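Local coordinates for conserved hypothetical secreted protein (Helicobacter pylori, PDB 4RNZ), which is a cell shape-determining metallopeptidase of the M23B family that carries zinc and probably cleaves peptidoglycan, at residues P83-T87 / R143-V147; Y179-Q184 / K321-H325. All blocks are in the same frame, centred on the assembly; numbering follows the deposited sequence.

Contact 1: residues P83-T87 / R143-V147. With GOL (glycerol), chain H; PO4 (phosphate ion), chain G.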
loop_
_atom_site.group_PDB
_atom_site.type_symbol
_atom_site.label_atom_id
_atom_site.label_comp_id
_atom_site.label_asym_id
_atom_site.label_seq_id
_atom_site.Cartn_x
_atom_site.Cartn_y
_atom_site.Cartn_z
ATOM N N PRO A 83 -7.519 -15.214 -5.179
ATOM C CA PRO A 83 -8.085 -13.860 -5.043
ATOM C C PRO A 83 -8.868 -13.661 -3.748
ATOM O O PRO A 83 -9.392 -14.629 -3.182
ATOM C CB PRO A 83 -9.041 -13.750 -6.237
ATOM C CG PRO A 83 -8.576 -14.768 -7.209
ATOM C CD PRO A 83 -7.992 -15.884 -6.403
ATOM N N ILE A 84 -8.896 -12.419 -3.277
ATOM C CA ILE A 84 -9.735 -11.969 -2.183
ATOM C C ILE A 84 -10.983 -11.357 -2.791
ATOM O O ILE A 84 -10.903 -10.462 -3.649
ATOM C CB ILE A 84 -9.058 -10.904 -1.305
ATOM C CG1 ILE A 84 -7.779 -11.446 -0.645
ATOM C CG2 ILE A 84 -9.993 -10.453 -0.203
ATOM C CD1 ILE A 84 -6.983 -10.379 0.101
ATOM N N ILE A 85 -12.136 -11.842 -2.344
ATOM C CA ILE A 85 -13.411 -11.292 -2.771
ATOM C C ILE A 85 -13.783 -10.185 -1.795
ATOM O O ILE A 85 -13.794 -10.373 -0.579
ATOM C CB ILE A 85 -14.542 -12.352 -2.837
ATOM C CG1 ILE A 85 -14.182 -13.476 -3.808
ATOM C CG2 ILE A 85 -15.841 -11.714 -3.323
ATOM C CD1 ILE A 85 -15.068 -14.706 -3.669
ATOM N N PHE A 86 -14.078 -9.009 -2.334
ATOM C CA PHE A 86 -14.387 -7.875 -1.483
ATOM C C PHE A 86 -15.390 -6.933 -2.103
ATOM O O PHE A 86 -15.577 -6.918 -3.326
ATOM C CB PHE A 86 -13.099 -7.104 -1.130
ATOM C CG PHE A 86 -12.393 -6.524 -2.324
ATOM C CD1 PHE A 86 -12.774 -5.288 -2.843
ATOM C CD2 PHE A 86 -11.341 -7.202 -2.929
ATOM C CE1 PHE A 86 -12.133 -4.761 -3.944
ATOM C CE2 PHE A 86 -10.690 -6.675 -4.036
ATOM C CZ PHE A 86 -11.081 -5.451 -4.543
ATOM N N THR A 87 -16.013 -6.144 -1.231
ATOM C CA THR A 87 -16.931 -5.087 -1.633
ATOM C C THR A 87 -16.257 -3.728 -1.387
ATOM O O THR A 87 -15.512 -3.557 -0.418
ATOM C CB THR A 87 -18.265 -5.207 -0.859
ATOM O OG1 THR A 87 -18.881 -6.448 -1.220
ATOM C CG2 THR A 87 -19.214 -4.105 -1.237
ATOM N N ARG A 143 -13.069 2.329 0.411
ATOM C CA ARG A 143 -12.568 1.386 1.411
ATOM C C ARG A 143 -13.050 0.006 0.949
ATOM O O ARG A 143 -14.128 -0.083 0.312
ATOM C CB ARG A 143 -13.172 1.771 2.740
ATOM C CG ARG A 143 -12.295 1.670 3.947
ATOM C CD ARG A 143 -13.118 1.893 5.231
ATOM N NE ARG A 143 -13.334 3.287 5.676
ATOM C CZ ARG A 143 -12.375 4.118 6.103
ATOM N NH1 ARG A 143 -11.112 3.737 6.072
ATOM N NH2 ARG A 143 -12.674 5.357 6.536
ATOM N N ASP A 144 -12.261 -1.040 1.208
ATOM C CA ASP A 144 -12.636 -2.392 0.776
ATOM C C ASP A 144 -13.117 -3.196 1.988
ATOM O O ASP A 144 -12.574 -3.050 3.079
ATOM C CB ASP A 144 -11.488 -3.102 0.070
ATOM C CG ASP A 144 -11.140 -2.501 -1.269
ATOM O OD1 ASP A 144 -11.942 -1.790 -1.883
ATOM O OD2 ASP A 144 -10.036 -2.785 -1.739
ATOM N N TYR A 145 -14.139 -4.022 1.781
ATOM C CA TYR A 145 -14.806 -4.740 2.873
ATOM C C TYR A 145 -14.924 -6.230 2.567
ATOM O O TYR A 145 -15.203 -6.610 1.433
ATOM C CB TYR A 145 -16.227 -4.207 3.060
ATOM C CG TYR A 145 -16.276 -2.797 3.567
ATOM C CD1 TYR A 145 -16.099 -1.713 2.701
ATOM C CD2 TYR A 145 -16.503 -2.532 4.896
ATOM C CE1 TYR A 145 -16.142 -0.402 3.173
ATOM C CE2 TYR A 145 -16.554 -1.221 5.377
ATOM C CZ TYR A 145 -16.366 -0.167 4.515
ATOM O OH TYR A 145 -16.418 1.139 5.004
ATOM N N ARG A 146 -14.737 -7.041 3.602
ATOM C CA ARG A 146 -14.953 -8.489 3.541
ATOM C C ARG A 146 -15.936 -8.846 4.616
ATOM O O ARG A 146 -15.703 -8.551 5.793
ATOM C CB ARG A 146 -13.671 -9.254 3.836
ATOM C CG ARG A 146 -12.724 -9.254 2.700
ATOM C CD ARG A 146 -11.477 -9.984 3.129
ATOM N NE ARG A 146 -11.646 -11.432 3.017
ATOM C CZ ARG A 146 -10.634 -12.279 3.032
ATOM N NH1 ARG A 146 -9.398 -11.803 3.136
ATOM N NH2 ARG A 146 -10.849 -13.592 2.898
ATOM N N VAL A 147 -17.000 -9.500 4.196
ATOM C CA VAL A 147 -18.209 -9.728 5.000
ATOM C C VAL A 147 -18.484 -8.595 5.983
ATOM O O VAL A 147 -18.502 -8.766 7.194
ATOM C CB VAL A 147 -18.225 -11.128 5.650
ATOM C CG1 VAL A 147 -17.104 -11.291 6.675
ATOM C CG2 VAL A 147 -19.605 -11.428 6.249
HETATM C C1 GOL H . -16.211 -13.237 1.077
HETATM O O1 GOL H . -16.412 -12.406 -0.077
HETATM C C2 GOL H . -14.755 -13.427 1.511
HETATM O O2 GOL H . -13.898 -12.320 1.184
HETATM C C3 GOL H . -14.754 -13.868 2.967
HETATM O O3 GOL H . -13.465 -13.810 3.582
HETATM P P PO4 G . -18.866 1.575 7.302
HETATM O O1 PO4 G . -17.359 1.644 7.093
HETATM O O2 PO4 G . -19.149 2.009 8.721
HETATM O O3 PO4 G . -19.400 0.175 7.086
HETATM O O4 PO4 G . -19.644 2.457 6.354
#
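Thr-87 and Tyr-145 form an antiparallel hydrogen-bonded pair: Thr-87 N gives a nearly straight bond to Tyr-145 O (2.8 Å, 169° at the hydrogen), and Tyr-145 N returns a more bent one to Thr-87 O (2.6 Å). Thr-87 O also takes a CA-H...O contact from Asp-144 CA and lies at the edge of the Tyr-145 ring. Beyond this pair, a glycerol, probably from the crystallisation liquor, joins the segments. Its O2 donates to Ile-85 O at 2.6 Å, while Arg-146 NH2 donates to its O3 at 2.7 Å and Arg-146 NE reaches O2 and O3 through weak bonds; Arg-146 NH2 also bonds Gln-67. A salt bridge from Arg-88 to Asp-144 OD1 helps hold that carboxylate. The Tyr-145 hydroxyl lies doubtfully close to a phosphate, probably also from the liquor, that Lys-89 and Lys-91 bind. The bend at chi3 turns the Arg-146 guanidinium across Ile-84, whose CG2 sits over one face, 3.7 Å from Arg-146 NH1. Phe-86 has its CG between the backbone N and the carbonyl carbon (chi1 62°), which lays the ring against the Asp-144 carboxylate. The two planes stack 27° apart, with Asp-144 CG 3.6 Å from Phe-86 CD1, and Phe-151 packs on both side chains. The protein's own polar link here is thus the backbone pair joining strands 87-96 and 136-146, while Arg-146 NE and NH2 present donors that a polyol can take up.

Contact 2: residues Y179-Q184 / K321-H325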
loop_
_atom_site.group_PDB
_atom_site.type_symbol
_atom_site.label_atom_id
_atom_site.label_comp_id
_atom_site.label_asym_id
_atom_site.label_seq_id
_atom_site.Cartn_x
_atom_site.Cartn_y
_atom_site.Cartn_z
ATOM N N TYR A 179 -2.169 12.665 -9.200
ATOM C CA TYR A 179 -2.037 13.640 -10.230
ATOM C C TYR A 179 -2.786 14.887 -9.893
ATOM O O TYR A 179 -3.828 14.840 -9.279
ATOM C CB TYR A 179 -2.512 13.080 -11.564
ATOM C CG TYR A 179 -1.598 12.020 -12.075
ATOM C CD1 TYR A 179 -1.801 10.713 -11.745
ATOM C CD2 TYR A 179 -0.489 12.336 -12.804
ATOM C CE1 TYR A 179 -0.954 9.738 -12.169
ATOM C CE2 TYR A 179 0.367 11.366 -13.232
ATOM C CZ TYR A 179 0.129 10.067 -12.901
ATOM O OH TYR A 179 0.958 9.081 -13.293
ATOM N N ASP A 180 -2.228 15.998 -10.308
ATOM C CA ASP A 180 -2.939 17.211 -10.201
ATOM C C ASP A 180 -3.919 17.277 -11.291
ATOM O O ASP A 180 -4.116 16.417 -12.090
ATOM C CB ASP A 180 -2.082 18.475 -10.162
ATOM C CG ASP A 180 -1.377 18.773 -11.457
ATOM O OD1 ASP A 180 -1.763 18.326 -12.529
ATOM O OD2 ASP A 180 -0.396 19.485 -11.357
ATOM N N SER A 181 -4.614 18.417 -11.327
ATOM C CA SER A 181 -5.663 18.653 -12.328
ATOM C C SER A 181 -5.190 18.955 -13.745
ATOM O O SER A 181 -5.971 19.013 -14.662
ATOM C CB SER A 181 -6.769 19.626 -11.874
ATOM O OG SER A 181 -6.329 20.862 -11.425
ATOM N N LYS A 182 -3.900 19.110 -13.914
ATOM C CA LYS A 182 -3.333 19.181 -15.228
ATOM C C LYS A 182 -2.737 17.858 -15.583
ATOM O O LYS A 182 -1.947 17.774 -16.465
ATOM C CB LYS A 182 -2.254 20.247 -15.297
ATOM C CG LYS A 182 -2.725 21.670 -15.153
ATOM C CD LYS A 182 -1.614 22.597 -15.603
ATOM C CE LYS A 182 -2.015 24.067 -15.669
ATOM N NZ LYS A 182 -1.407 24.772 -16.827
ATOM N N ALA A 183 -3.122 16.819 -14.871
ATOM C CA ALA A 183 -2.607 15.487 -15.088
ATOM C C ALA A 183 -1.111 15.351 -14.990
ATOM O O ALA A 183 -0.532 14.518 -15.592
ATOM C CB ALA A 183 -3.101 14.933 -16.393
ATOM N N GLN A 184 -0.501 16.148 -14.162
ATOM C CA GLN A 184 0.900 15.946 -13.822
ATOM C C GLN A 184 1.048 15.442 -12.375
ATOM O O GLN A 184 0.252 15.767 -11.494
ATOM C CB GLN A 184 1.726 17.190 -14.106
ATOM C CG GLN A 184 1.182 18.467 -13.544
ATOM C CD GLN A 184 1.896 19.678 -14.110
ATOM O OE1 GLN A 184 3.055 19.592 -14.535
ATOM N NE2 GLN A 184 1.201 20.811 -14.140
ATOM N N LYS A 321 9.208 14.195 -12.612
ATOM C CA LYS A 321 7.775 14.015 -12.436
ATOM C C LYS A 321 7.065 13.445 -13.681
ATOM O O LYS A 321 7.286 13.868 -14.792
ATOM C CB LYS A 321 7.173 15.379 -12.129
ATOM C CG LYS A 321 7.212 15.789 -10.677
ATOM C CD LYS A 321 6.970 17.288 -10.487
ATOM C CE LYS A 321 8.089 17.955 -9.692
ATOM N NZ LYS A 321 7.783 18.215 -8.261
ATOM N N SER A 322 6.179 12.498 -13.463
ATOM C CA SER A 322 5.410 11.928 -14.514
ATOM C C SER A 322 4.240 12.831 -14.900
ATOM O O SER A 322 3.874 13.739 -14.193
ATOM C CB SER A 322 4.975 10.539 -14.076
ATOM O OG SER A 322 4.163 9.858 -14.998
ATOM N N LYS A 323 3.699 12.562 -16.070
ATOM C CA LYS A 323 2.482 13.169 -16.551
ATOM C C LYS A 323 1.766 12.080 -17.275
ATOM O O LYS A 323 2.401 11.171 -17.746
ATOM C CB LYS A 323 2.730 14.257 -17.579
ATOM C CG LYS A 323 3.555 15.424 -17.150
ATOM C CD LYS A 323 3.726 16.329 -18.338
ATOM C CE LYS A 323 4.529 17.553 -18.003
ATOM N NZ LYS A 323 4.224 18.737 -18.843
ATOM N N LEU A 324 0.451 12.196 -17.373
ATOM C CA LEU A 324 -0.327 11.272 -18.149
ATOM C C LEU A 324 -0.300 11.700 -19.598
ATOM O O LEU A 324 -0.194 12.856 -19.873
ATOM C CB LEU A 324 -1.764 11.215 -17.665
ATOM C CG LEU A 324 -2.067 10.725 -16.266
ATOM C CD1 LEU A 324 -3.548 10.647 -16.017
ATOM C CD2 LEU A 324 -1.428 9.394 -16.041
ATOM N N HIS A 325 -0.430 10.735 -20.500
ATOM C CA HIS A 325 -0.427 10.985 -21.934
ATOM C C HIS A 325 -1.497 10.206 -22.679
ATOM O O HIS A 325 -2.135 9.299 -22.130
ATOM C CB HIS A 325 0.936 10.597 -22.494
ATOM C CG HIS A 325 2.054 11.369 -21.883
ATOM N ND1 HIS A 325 2.251 12.703 -22.153
ATOM C CD2 HIS A 325 3.011 11.015 -20.993
ATOM C CE1 HIS A 325 3.293 13.140 -21.465
ATOM N NE2 HIS A 325 3.772 12.134 -20.756
#
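The Tyr-179 ring carries Leu-324 on one face and has Ser-322 O near its plane at the edge. Leu-324 CD2 makes a CH-pi contact, 4.0 Å from the ring centroid and 27° off the normal, and comes closest at Tyr-179 CZ (3.6 Å). With CG anti to its own carbonyl carbon (chi1 -63°), Leu-324 brings CG and CD2 over the ring, while its CB rests 4.2 Å from Ala-183 CB. Phe-332 of helix 326-348 touches both Leu-324 and Ala-183, and the Tyr-179 hydroxyl is hydrogen-bonded to Asn-175. The backbones are joined where Leu-324 N donates to Ala-183 O over 3.1 Å, nearly in line with the carbonyl bond. Lys-323 CA adds a CA-H...O contact to the same oxygen, and Lys-323 CG lies 4.0 Å from Gln-184 CB. Within 179-184, Asp-180 OD1 accepts from Lys-182 N (2.7 Å) and Gln-184 N (3.0 Å), which approach from opposite faces of the carboxylate, an Asx turn that probably helps fix the loop. A type I beta turn from Asp-180 to Ala-183, followed by a G1-type beta bulge at left-handed Ala-183, closes the beta-hairpin between strands 178-179 and 185-186.

How the contacts relate
Both segments of contact 1 precede those of contact 2 in the sequence; their centres lie 30 Å apart, and their nearest atoms remain about 18 Å from each other. The antiparallel sheet containing strands 87-96, 136-146, 153-163, 166-172, 178-179 and 185-186 links them. At 83-87 / 143-147 the chain leaves strand 76-83, an edge strand of the five-stranded sheet, and enters this second sheet. At 179-184 / 321-325 the second sheet's hairpin meets the chain returning from the sheet that includes strand 299-306, just before helix 326-348. The contacts therefore mark two junctions of the multidomain chain, both away from the zinc site formed by Glu-34, His-219, Asp-223 and His-301.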